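Local coordinates for protein glycoside Hydrolase (Bacteroides uniformis, PDB 5TA0) that probably hydrolyses agarose chains as a family GH86 enzyme, and is seen here as an engineered variant holding neoagarooctaose, at residues M368-N380 against H387-F401. Sequence-based numbering, arbitrary orientation.
Sequences MPFAMLKSEWGYN and HTARMLRRENEPESF. With GAL (beta-D-galactopyranose), chain C; AAL (3,6-anhydro-alpha-L-galactopyranose), chain B.
Phe370, Met372, Trp377 and His387 form one wall of the glycan pocket, on the loop that follows strand 364-369. Trp377 lays one ring face against the GAL sugar, with CZ2 3.6 Å from GAL C1. The opposite face of the indole receives the edge of His387 in an offset edge-to-face pair, planes at 80°. Ser375 CB covers a face of the imidazole, and Met372 SD comes obliquely to 3.8 Å from His387 NE2. The Ala389 backbone N donates to His387 ND1 and so helps fix the ring's rotation.

Behind the wall the backbones are bridged at Met372 and Arg390. Met372 N binds Ala389 O at 2.9 Å, and Met391 N binds Met372 O at 2.8 Å.

Farther from the sugar, Tyr379 and Phe401 make an offset stack, with ring centroids 3.8 Å apart. Tyr379 CG lies anti to its own N (chi1 -179°), which sends the ring over the Phe401 face. Arg394 CD covers the opposite face. Replacing Tyr379 with an alanine would probably open a gap there and let Phe401 turn. In one of its two conformers Glu376 OE1 takes an almost straight salt-bridging bond from Arg394 NH1 (3.1 Å), while its OE2 bonds Tyr405 OH. Arg394 NH2 bonds the Gly403 carbonyl O. Arg390 grips Glu397 end-on through NH1 and NH2. An aromatic platform under a galactose ring is typical of carbohydrate-binding clefts in glycoside hydrolases.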
loop_
_atom_site.group_PDB
_atom_site.type_symbol
_atom_site.label_atom_id
_atom_site.label_comp_id
_atom_site.label_asym_id
_atom_site.label_seq_id
_atom_site.Cartn_x
_atom_site.Cartn_y
_atom_site.Cartn_z
ATOM N N MET A 368 -3.520 1.583 2.936
ATOM C CA MET A 368 -4.241 1.317 4.182
ATOM C C MET A 368 -3.784 0.015 4.812
ATOM O O MET A 368 -4.066 -1.072 4.283
ATOM C CB MET A 368 -5.741 1.275 3.916
ATOM C CG MET A 368 -6.654 1.166 5.129
ATOM S SD MET A 368 -8.364 1.586 4.741
ATOM C CE MET A 368 -8.207 3.364 4.570
ATOM N N PRO A 369 -3.080 0.106 5.954
ATOM C CA PRO A 369 -2.728 -1.143 6.644
ATOM C C PRO A 369 -3.977 -1.940 6.978
ATOM O O PRO A 369 -5.002 -1.366 7.390
ATOM C CB PRO A 369 -2.063 -0.656 7.915
ATOM C CG PRO A 369 -1.645 0.739 7.676
ATOM C CD PRO A 369 -2.611 1.302 6.680
ATOM N N PHE A 370 -3.932 -3.257 6.803
ATOM C CA PHE A 370 -5.079 -4.087 7.118
ATOM C C PHE A 370 -5.121 -4.375 8.610
ATOM O O PHE A 370 -4.568 -5.340 9.118
ATOM C CB PHE A 370 -5.187 -5.354 6.287
ATOM C CG PHE A 370 -6.504 -6.033 6.488
ATOM C CD1 PHE A 370 -7.694 -5.350 6.217
ATOM C CD2 PHE A 370 -6.580 -7.304 7.040
ATOM C CE1 PHE A 370 -8.920 -5.943 6.424
ATOM C CE2 PHE A 370 -7.813 -7.909 7.229
ATOM C CZ PHE A 370 -8.989 -7.220 6.943
ATOM N N ALA A 371 -5.795 -3.476 9.290
ATOM C CA ALA A 371 -6.086 -3.580 10.707
ATOM C C ALA A 371 -7.494 -3.045 10.871
ATOM O O ALA A 371 -7.766 -1.898 10.461
ATOM C CB ALA A 371 -5.116 -2.741 11.503
ATOM N N MET A 372 -8.397 -3.867 11.397
ATOM C CA MET A 372 -9.789 -3.465 11.651
ATOM C C MET A 372 -9.918 -3.080 13.112
ATOM O O MET A 372 -9.050 -3.429 13.922
ATOM C CB MET A 372 -10.713 -4.598 11.269
ATOM C CG MET A 372 -10.638 -4.912 9.772
ATOM S SD MET A 372 -11.921 -6.025 9.155
ATOM C CE MET A 372 -13.288 -4.869 9.106
ATOM N N LEU A 373 -10.975 -2.380 13.495
ATOM C CA LEU A 373 -11.100 -1.966 14.886
ATOM C C LEU A 373 -11.302 -3.151 15.819
ATOM O O LEU A 373 -10.574 -3.292 16.800
ATOM C CB LEU A 373 -12.266 -0.977 15.048
ATOM C CG LEU A 373 -12.474 -0.445 16.478
ATOM C CD1 LEU A 373 -11.332 0.443 16.872
ATOM C CD2 LEU A 373 -13.791 0.320 16.579
ATOM N N LYS A 374 -12.278 -3.985 15.505
ATOM C CA LYS A 374 -12.745 -5.013 16.441
ATOM C C LYS A 374 -13.241 -6.276 15.763
ATOM O O LYS A 374 -12.935 -7.389 16.198
ATOM C CB LYS A 374 -13.860 -4.429 17.333
ATOM C CG LYS A 374 -14.384 -5.409 18.388
ATOM C CD LYS A 374 -15.437 -4.848 19.333
ATOM C CE LYS A 374 -14.902 -3.738 20.204
ATOM N NZ LYS A 374 -15.939 -3.195 21.131
ATOM N N SER A 375 -14.060 -6.127 14.733
ATOM C CA SER A 375 -14.540 -7.259 13.938
ATOM C C SER A 375 -15.012 -8.439 14.796
ATOM O O SER A 375 -14.587 -9.570 14.592
ATOM C CB SER A 375 -13.451 -7.695 12.960
ATOM O OG SER A 375 -13.173 -6.591 12.108
ATOM N N GLU A 376 -15.906 -8.146 15.740
ATOM C CA GLU A 376 -16.575 -9.156 16.571
ATOM C C GLU A 376 -17.233 -10.238 15.719
ATOM O O GLU A 376 -17.189 -11.421 16.049
ATOM C CB GLU A 376 -17.640 -8.474 17.435
ATOM C CG GLU A 376 -18.250 -9.364 18.497
ATOM C CD GLU A 376 -17.596 -9.184 19.851
ATOM O OE1 GLU A 376 -17.671 -10.117 20.674
ATOM O OE2 GLU A 376 -17.021 -8.098 20.107
ATOM N N TRP A 377 -17.815 -9.831 14.596
ATOM C CA TRP A 377 -18.423 -10.751 13.624
ATOM C C TRP A 377 -17.461 -11.837 13.127
ATOM O O TRP A 377 -17.900 -12.871 12.621
ATOM C CB TRP A 377 -18.995 -9.983 12.383
ATOM C CG TRP A 377 -17.981 -9.103 11.725
ATOM C CD1 TRP A 377 -17.870 -7.729 11.865
ATOM C CD2 TRP A 377 -16.910 -9.491 10.849
ATOM N NE1 TRP A 377 -16.811 -7.282 11.163
ATOM C CE2 TRP A 377 -16.189 -8.317 10.534
ATOM C CE3 TRP A 377 -16.477 -10.706 10.310
ATOM C CZ2 TRP A 377 -15.075 -8.335 9.688
ATOM C CZ3 TRP A 377 -15.347 -10.721 9.474
ATOM C CH2 TRP A 377 -14.669 -9.531 9.179
ATOM N N GLY A 378 -16.153 -11.596 13.239
ATOM C CA GLY A 378 -15.144 -12.530 12.795
ATOM C C GLY A 378 -14.738 -13.542 13.849
ATOM O O GLY A 378 -13.889 -14.393 13.560
ATOM N N TYR A 379 -15.295 -13.435 15.052
ATOM C CA TYR A 379 -15.070 -14.443 16.112
ATOM C C TYR A 379 -15.931 -15.657 15.855
ATOM O O TYR A 379 -17.137 -15.529 15.680
ATOM C CB TYR A 379 -15.393 -13.882 17.491
ATOM C CG TYR A 379 -15.153 -14.901 18.578
ATOM C CD1 TYR A 379 -13.860 -15.170 18.994
ATOM C CD2 TYR A 379 -16.209 -15.602 19.162
ATOM C CE1 TYR A 379 -13.599 -16.109 19.955
ATOM C CE2 TYR A 379 -15.952 -16.547 20.162
ATOM C CZ TYR A 379 -14.632 -16.796 20.536
ATOM O OH TYR A 379 -14.335 -17.740 21.549
ATOM N N ASN A 380 -15.313 -16.838 15.848
ATOM C CA ASN A 380 -16.025 -18.102 15.593
ATOM C C ASN A 380 -16.138 -18.864 16.914
ATOM O O ASN A 380 -15.127 -19.375 17.399
ATOM C CB ASN A 380 -15.270 -18.924 14.572
ATOM C CG ASN A 380 -16.010 -20.198 14.171
ATOM O OD1 ASN A 380 -17.053 -20.521 14.727
ATOM N ND2 ASN A 380 -15.463 -20.911 13.199
ATOM N N HIS A 387 -10.740 -12.648 14.995
ATOM C CA HIS A 387 -10.192 -12.046 13.791
ATOM C C HIS A 387 -8.691 -11.792 13.982
ATOM O O HIS A 387 -8.256 -11.338 15.039
ATOM C CB HIS A 387 -10.939 -10.742 13.498
ATOM C CG HIS A 387 -10.678 -10.181 12.145
ATOM N ND1 HIS A 387 -9.539 -9.469 11.849
ATOM C CD2 HIS A 387 -11.416 -10.206 11.014
ATOM C CE1 HIS A 387 -9.605 -9.047 10.595
ATOM N NE2 HIS A 387 -10.715 -9.514 10.058
ATOM N N THR A 388 -7.912 -12.070 12.943
ATOM C CA THR A 388 -6.456 -12.034 13.075
ATOM C C THR A 388 -5.791 -10.650 12.899
ATOM O O THR A 388 -4.589 -10.542 13.039
ATOM C CB THR A 388 -5.782 -13.055 12.143
ATOM O OG1 THR A 388 -6.061 -12.706 10.790
ATOM C CG2 THR A 388 -6.277 -14.485 12.443
ATOM N N ALA A 389 -6.561 -9.599 12.653
ATOM C CA ALA A 389 -6.006 -8.241 12.414
ATOM C C ALA A 389 -6.871 -7.161 13.052
ATOM O O ALA A 389 -7.610 -6.447 12.359
ATOM C CB ALA A 389 -5.855 -8.015 10.921
ATOM N N ARG A 390 -6.803 -7.074 14.376
ATOM C CA ARG A 390 -7.626 -6.179 15.190
ATOM C C ARG A 390 -6.814 -5.179 15.986
ATOM O O ARG A 390 -5.811 -5.533 16.578
ATOM C CB ARG A 390 -8.476 -6.974 16.197
ATOM C CG ARG A 390 -9.548 -7.852 15.591
ATOM C CD ARG A 390 -10.190 -8.702 16.652
ATOM N NE ARG A 390 -9.198 -9.634 17.189
ATOM C CZ ARG A 390 -9.183 -10.128 18.429
ATOM N NH1 ARG A 390 -10.145 -9.869 19.297
ATOM N NH2 ARG A 390 -8.146 -10.879 18.782
ATOM N N MET A 391 -7.292 -3.935 16.039
ATOM C CA MET A 391 -6.771 -2.916 16.938
ATOM C C MET A 391 -7.112 -3.156 18.404
ATOM O O MET A 391 -6.420 -2.634 19.278
ATOM C CB MET A 391 -7.309 -1.532 16.557
ATOM C CG MET A 391 -6.883 -1.060 15.189
ATOM S SD MET A 391 -5.089 -1.027 14.953
ATOM C CE MET A 391 -4.530 -0.076 16.339
ATOM N N LEU A 392 -8.171 -3.919 18.662
ATOM C CA LEU A 392 -8.667 -4.188 20.019
ATOM C C LEU A 392 -8.770 -5.686 20.199
ATOM O O LEU A 392 -9.222 -6.398 19.297
ATOM C CB LEU A 392 -10.065 -3.623 20.220
ATOM C CG LEU A 392 -10.274 -2.128 20.076
ATOM C CD1 LEU A 392 -11.770 -1.833 20.109
ATOM C CD2 LEU A 392 -9.510 -1.369 21.130
ATOM N N ARG A 393 -8.445 -6.142 21.412
ATOM C CA ARG A 393 -8.630 -7.538 21.791
ATOM C C ARG A 393 -9.171 -7.578 23.221
ATOM O O ARG A 393 -8.957 -6.649 23.989
ATOM C CB ARG A 393 -7.332 -8.311 21.610
ATOM C CG ARG A 393 -6.104 -7.758 22.307
ATOM C CD ARG A 393 -5.892 -8.436 23.646
ATOM N NE ARG A 393 -4.781 -7.864 24.413
ATOM C CZ ARG A 393 -4.564 -8.086 25.708
ATOM N NH1 ARG A 393 -3.511 -7.526 26.295
ATOM N NH2 ARG A 393 -5.387 -8.853 26.419
ATOM N N ARG A 394 -9.883 -8.635 23.566
ATOM C CA ARG A 394 -10.474 -8.717 24.906
ATOM C C ARG A 394 -9.380 -8.979 25.932
ATOM O O ARG A 394 -8.365 -9.627 25.638
ATOM C CB ARG A 394 -11.554 -9.770 24.939
ATOM C CG ARG A 394 -12.785 -9.360 24.142
ATOM C CD ARG A 394 -13.923 -10.356 24.301
ATOM N NE ARG A 394 -15.201 -9.974 23.678
ATOM C CZ ARG A 394 -16.211 -9.331 24.267
ATOM N NH1 ARG A 394 -17.316 -9.071 23.576
ATOM N NH2 ARG A 394 -16.150 -8.919 25.522
ATOM N N GLU A 395 -9.571 -8.443 27.133
ATOM C CA GLU A 395 -8.508 -8.463 28.137
ATOM C C GLU A 395 -8.045 -9.868 28.509
ATOM O O GLU A 395 -6.887 -10.037 28.846
ATOM C CB GLU A 395 -8.857 -7.652 29.384
ATOM C CG GLU A 395 -10.060 -8.109 30.175
ATOM C CD GLU A 395 -10.523 -7.078 31.209
ATOM O OE1 GLU A 395 -11.761 -6.939 31.401
ATOM O OE2 GLU A 395 -9.655 -6.385 31.808
ATOM N N ASN A 396 -8.902 -10.875 28.406
ATOM C CA ASN A 396 -8.474 -12.227 28.792
ATOM C C ASN A 396 -7.946 -13.070 27.640
ATOM O O ASN A 396 -7.603 -14.235 27.829
ATOM C CB ASN A 396 -9.613 -12.941 29.510
ATOM C CG ASN A 396 -9.997 -12.263 30.814
ATOM O OD1 ASN A 396 -9.141 -11.741 31.537
ATOM N ND2 ASN A 396 -11.283 -12.212 31.092
ATOM N N GLU A 397 -7.895 -12.519 26.420
ATOM C CA GLU A 397 -7.241 -13.214 25.323
ATOM C C GLU A 397 -5.732 -13.281 25.630
ATOM O O GLU A 397 -5.193 -12.332 26.188
ATOM C CB GLU A 397 -7.446 -12.484 23.967
ATOM C CG GLU A 397 -8.877 -12.498 23.451
ATOM C CD GLU A 397 -9.007 -11.872 22.082
ATOM O OE1 GLU A 397 -9.793 -10.912 21.972
ATOM O OE2 GLU A 397 -8.343 -12.326 21.145
ATOM N N PRO A 398 -5.051 -14.376 25.293
ATOM C CA PRO A 398 -5.547 -15.495 24.469
ATOM C C PRO A 398 -6.282 -16.647 25.173
ATOM O O PRO A 398 -6.799 -17.527 24.492
ATOM C CB PRO A 398 -4.256 -16.060 23.877
ATOM C CG PRO A 398 -3.262 -15.802 24.949
ATOM C CD PRO A 398 -3.595 -14.464 25.504
ATOM N N GLU A 399 -6.316 -16.634 26.492
ATOM C CA GLU A 399 -6.891 -17.772 27.216
ATOM C C GLU A 399 -8.387 -17.911 26.956
ATOM O O GLU A 399 -8.873 -19.012 26.714
ATOM C CB GLU A 399 -6.598 -17.662 28.701
ATOM C CG GLU A 399 -5.143 -17.993 29.023
ATOM C CD GLU A 399 -4.168 -16.866 28.710
ATOM O OE1 GLU A 399 -4.585 -15.676 28.632
ATOM O OE2 GLU A 399 -2.970 -17.187 28.541
ATOM N N SER A 400 -9.096 -16.780 26.934
ATOM C CA SER A 400 -10.506 -16.792 26.597
ATOM C C SER A 400 -10.909 -15.472 25.965
ATOM O O SER A 400 -10.302 -14.415 26.224
ATOM C CB SER A 400 -11.378 -17.058 27.816
ATOM O OG SER A 400 -11.262 -16.051 28.785
ATOM N N PHE A 401 -11.970 -15.556 25.180
ATOM C CA PHE A 401 -12.534 -14.385 24.512
ATOM C C PHE A 401 -13.536 -13.737 25.488
ATOM O O PHE A 401 -14.745 -13.746 25.265
ATOM C CB PHE A 401 -13.148 -14.827 23.190
ATOM C CG PHE A 401 -13.558 -13.686 22.284
ATOM C CD1 PHE A 401 -12.609 -12.865 21.692
ATOM C CD2 PHE A 401 -14.902 -13.473 21.996
ATOM C CE1 PHE A 401 -12.999 -11.846 20.831
ATOM C CE2 PHE A 401 -15.293 -12.452 21.143
ATOM C CZ PHE A 401 -14.339 -11.644 20.561
HETATM C C1 GAL C . -16.238 -7.673 6.340
HETATM C C2 GAL C . -17.375 -6.738 6.763
HETATM C C3 GAL C . -18.414 -7.449 7.639
HETATM C C4 GAL C . -18.834 -8.762 6.992
HETATM C C5 GAL C . -17.593 -9.597 6.687
HETATM C C6 GAL C . -17.915 -10.944 6.044
HETATM O O2 GAL C . -16.787 -5.642 7.463
HETATM O O3 GAL C . -19.535 -6.582 7.894
HETATM O O4 GAL C . -19.507 -8.500 5.749
HETATM O O5 GAL C . -16.738 -8.880 5.782
HETATM O O6 GAL C . -16.702 -11.662 5.754
HETATM C C1 AAL B . -11.805 -8.411 3.737
HETATM C C2 AAL B . -12.951 -7.964 2.807
HETATM C C3 AAL B . -13.950 -7.070 3.522
HETATM C C4 AAL B . -14.400 -7.737 4.803
HETATM C C5 AAL B . -13.153 -7.595 5.616
HETATM C C6 AAL B . -12.753 -6.184 5.321
HETATM O O2 AAL B . -13.675 -9.093 2.306
HETATM O O3 AAL B . -13.254 -5.916 4.006
HETATM O O4 AAL B . -15.449 -6.946 5.400
HETATM O O5 AAL B . -12.128 -8.466 5.130
HETATM O O HOH W 1 -12.952 -9.142 18.365
HETATM O O HOH W 2 -12.958 -11.230 16.373
#